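PDB 3LEC: NADB-Rossmann Superfamily protein from Streptococcus agalactiae, which probably methylates N1 of adenine 22 in tRNA through a Rossmann-type fold, and binds zinc. Local coordinates for residues A[191-195]-A[223-227]. Numbering follows the deposited sequence.
Sequences WQNEL and IKEVL
I223 meets the edge of the W191 indole and does not lie on its face. I223 CD1 sits near the ring plane, 3.6 Å from W191 CE3, and the two side chains cross at about a right angle. I223 CG1 is anti to its carbonyl carbon (chi1 -65°), and the chain runs on extended to bring CD1 to this edge. I223 CD1 also lies 3.9 Å from E194 CB. On the other branch, I223 CG2 packs 4.1 Å from L195 CB. L227 inserts its two methyls separately. L227 CD1 rests 3.8 Å from Q192 CG and also reaches L195 CD2. L227 CD2 lies 4.2 Å from W191 CB. L195 and L227 meet obliquely.

The two segments belong to helices 185-204 and 210-227, which form an antiparallel helical hairpin at the C-terminal end of the chain. Here their axes come within 10.2 Å at a crossing angle of -149°. The buried W191 ring also meets F187 edge-to-face and F175 of helix 170-175. The carboxylate of E194 turns away to a salt bridge with K197. No hydrogen bond or salt bridge links the segments, so between them the contact rests on apolar packing.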
ATOM      1  N   TRP A 191     -13.606   8.641   8.234  1.00 18.43           N
ATOM      2  CA  TRP A 191     -13.902   9.994   7.807  1.00 18.40           C
ATOM      3  C   TRP A 191     -14.643  10.833   8.864  1.00 19.51           C
ATOM      4  O   TRP A 191     -14.418  12.046   8.949  1.00 20.11           O
ATOM      5  CB  TRP A 191     -14.562   9.999   6.419  1.00 17.95           C
ATOM      6  CG  TRP A 191     -13.548   9.540   5.425  1.00 17.96           C
ATOM      7  CD1 TRP A 191     -13.485   8.330   4.822  1.00 18.89           C
ATOM      8  CD2 TRP A 191     -12.358  10.253   5.033  1.00 20.10           C
ATOM      9  NE1 TRP A 191     -12.353   8.255   4.027  1.00 18.47           N
ATOM     10  CE2 TRP A 191     -11.651   9.425   4.138  1.00 20.20           C
ATOM     11  CE3 TRP A 191     -11.838  11.524   5.337  1.00 20.29           C
ATOM     12  CZ2 TRP A 191     -10.459   9.825   3.533  1.00 20.50           C
ATOM     13  CZ3 TRP A 191     -10.654  11.922   4.747  1.00 23.61           C
ATOM     14  CH2 TRP A 191      -9.965  11.069   3.860  1.00 22.20           C
ATOM     15  N   GLN A 192     -15.458  10.192   9.695  1.00 20.32           N
ATOM     16  CA  GLN A 192     -16.045  10.897  10.861  1.00 21.75           C
ATOM     17  C   GLN A 192     -14.905  11.438  11.734  1.00 21.28           C
ATOM     18  O   GLN A 192     -14.916  12.604  12.138  1.00 21.74           O
ATOM     19  CB  GLN A 192     -17.001   9.992  11.664  1.00 21.92           C
ATOM     20  CG  GLN A 192     -18.371   9.770  11.022  1.00 27.38           C
ATOM     21  CD  GLN A 192     -19.028   8.441  11.380  1.00 31.89           C
ATOM     22  OE1 GLN A 192     -18.644   7.758  12.336  1.00 34.57           O
ATOM     23  NE2 GLN A 192     -20.028   8.068  10.604  1.00 33.41           N
ATOM     24  N   ASN A 193     -13.885  10.617  11.964  1.00 20.67           N
ATOM     25  CA  ASN A 193     -12.725  11.024  12.779  1.00 21.00           C
ATOM     26  C   ASN A 193     -11.910  12.179  12.166  1.00 20.37           C
ATOM     27  O   ASN A 193     -11.481  13.095  12.873  1.00 20.01           O
ATOM     28  CB  ASN A 193     -11.818   9.813  13.057  1.00 21.13           C
ATOM     29  CG  ASN A 193     -10.688  10.139  14.018  1.00 23.34           C
ATOM     30  OD1 ASN A 193     -10.911  10.699  15.088  1.00 25.72           O
ATOM     31  ND2 ASN A 193      -9.470   9.793  13.636  1.00 26.02           N
ATOM     32  N   GLU A 194     -11.700  12.132  10.852  1.00 19.56           N
ATOM     33  CA  GLU A 194     -11.018  13.207  10.134  1.00 19.42           C
ATOM     34  C   GLU A 194     -11.814  14.495  10.235  1.00 18.96           C
ATOM     35  O   GLU A 194     -11.251  15.543  10.502  1.00 18.47           O
ATOM     36  CB  GLU A 194     -10.806  12.862   8.662  1.00 19.09           C
ATOM     37  CG  GLU A 194      -9.820  11.703   8.433  1.00 23.03           C
ATOM     38  CD  GLU A 194      -8.435  11.978   9.002  1.00 25.92           C
ATOM     39  OE1 GLU A 194      -7.852  13.016   8.644  1.00 26.04           O
ATOM     40  OE2 GLU A 194      -7.940  11.154   9.813  1.00 30.96           O
ATOM     41  N   LEU A 195     -13.124  14.400  10.066  1.00 18.92           N
ATOM     42  CA  LEU A 195     -13.999  15.564  10.297  1.00 19.28           C
ATOM     43  C   LEU A 195     -13.786  16.215  11.681  1.00 20.70           C
ATOM     44  O   LEU A 195     -13.622  17.458  11.804  1.00 20.81           O
ATOM     45  CB  LEU A 195     -15.461  15.161  10.108  1.00 20.04           C
ATOM     46  CG  LEU A 195     -16.469  16.322  10.126  1.00 19.43           C
ATOM     47  CD1 LEU A 195     -16.114  17.394   9.085  1.00 21.18           C
ATOM     48  CD2 LEU A 195     -17.884  15.767   9.930  1.00 22.75           C
ATOM     49  N   ILE A 223     -15.847  15.993   3.025  1.00 20.89           N
ATOM     50  CA  ILE A 223     -16.188  14.944   3.951  1.00 20.80           C
ATOM     51  C   ILE A 223     -17.684  14.973   4.254  1.00 21.39           C
ATOM     52  O   ILE A 223     -18.347  13.933   4.195  1.00 21.27           O
ATOM     53  CB  ILE A 223     -15.348  14.971   5.225  1.00 20.29           C
ATOM     54  CG1 ILE A 223     -13.875  14.681   4.909  1.00 20.35           C
ATOM     55  CG2 ILE A 223     -15.867  13.946   6.217  1.00 20.39           C
ATOM     56  CD1 ILE A 223     -12.974  14.847   6.105  1.00 20.28           C
ATOM     57  N   LYS A 224     -18.213  16.161   4.540  1.00 22.97           N
ATOM     58  CA  LYS A 224     -19.642  16.310   4.823  1.00 23.60           C
ATOM     59  C   LYS A 224     -20.465  15.710   3.703  1.00 23.90           C
ATOM     60  O   LYS A 224     -21.462  15.057   3.961  1.00 24.40           O
ATOM     61  CB  LYS A 224     -20.031  17.776   5.027  1.00 24.31           C
ATOM     62  CG  LYS A 224     -19.573  18.328   6.371  1.00 26.84           C
ATOM     63  CD  LYS A 224     -20.355  19.577   6.771  1.00 28.75           C
ATOM     64  CE  LYS A 224     -19.605  20.334   7.862  1.00 29.75           C
ATOM     65  NZ  LYS A 224     -20.465  21.323   8.565  1.00 31.29           N
ATOM     66  N   GLU A 225     -20.036  15.911   2.461  1.00 24.37           N
ATOM     67  CA  GLU A 225     -20.764  15.363   1.308  1.00 24.32           C
ATOM     68  C   GLU A 225     -20.751  13.844   1.277  1.00 24.97           C
ATOM     69  O   GLU A 225     -21.795  13.199   1.104  1.00 24.57           O
ATOM     70  CB  GLU A 225     -20.260  15.983  -0.000  1.00 25.16           C
ATOM     71  CG  GLU A 225     -20.605  17.462  -0.113  1.00 26.14           C
ATOM     72  CD  GLU A 225     -20.020  18.166  -1.334  1.00 27.16           C
ATOM     73  OE1 GLU A 225     -19.274  17.540  -2.109  1.00 26.95           O
ATOM     74  OE2 GLU A 225     -20.326  19.359  -1.521  1.00 26.94           O
ATOM     75  N   VAL A 226     -19.567  13.267   1.480  1.00 24.09           N
ATOM     76  CA  VAL A 226     -19.405  11.819   1.485  1.00 25.07           C
ATOM     77  C   VAL A 226     -20.249  11.194   2.599  1.00 25.95           C
ATOM     78  O   VAL A 226     -20.973  10.218   2.373  1.00 26.13           O
ATOM     79  CB  VAL A 226     -17.895  11.457   1.616  1.00 24.56           C
ATOM     80  CG1 VAL A 226     -17.692   9.989   1.960  1.00 25.20           C
ATOM     81  CG2 VAL A 226     -17.192  11.799   0.330  1.00 23.81           C
ATOM     82  N   LEU A 227     -20.164  11.777   3.795  1.00 26.55           N
ATOM     83  CA  LEU A 227     -20.857  11.248   4.954  1.00 28.36           C
ATOM     84  C   LEU A 227     -22.375  11.476   4.872  1.00 30.00           C
ATOM     85  O   LEU A 227     -23.145  10.803   5.558  1.00 30.21           O
ATOM     86  CB  LEU A 227     -20.290  11.857   6.242  1.00 27.84           C
ATOM     87  CG  LEU A 227     -18.867  11.448   6.658  1.00 28.63           C
ATOM     88  CD1 LEU A 227     -18.481  12.106   7.989  1.00 26.52           C
ATOM     89  CD2 LEU A 227     -18.728   9.926   6.750  1.00 26.50           C
TER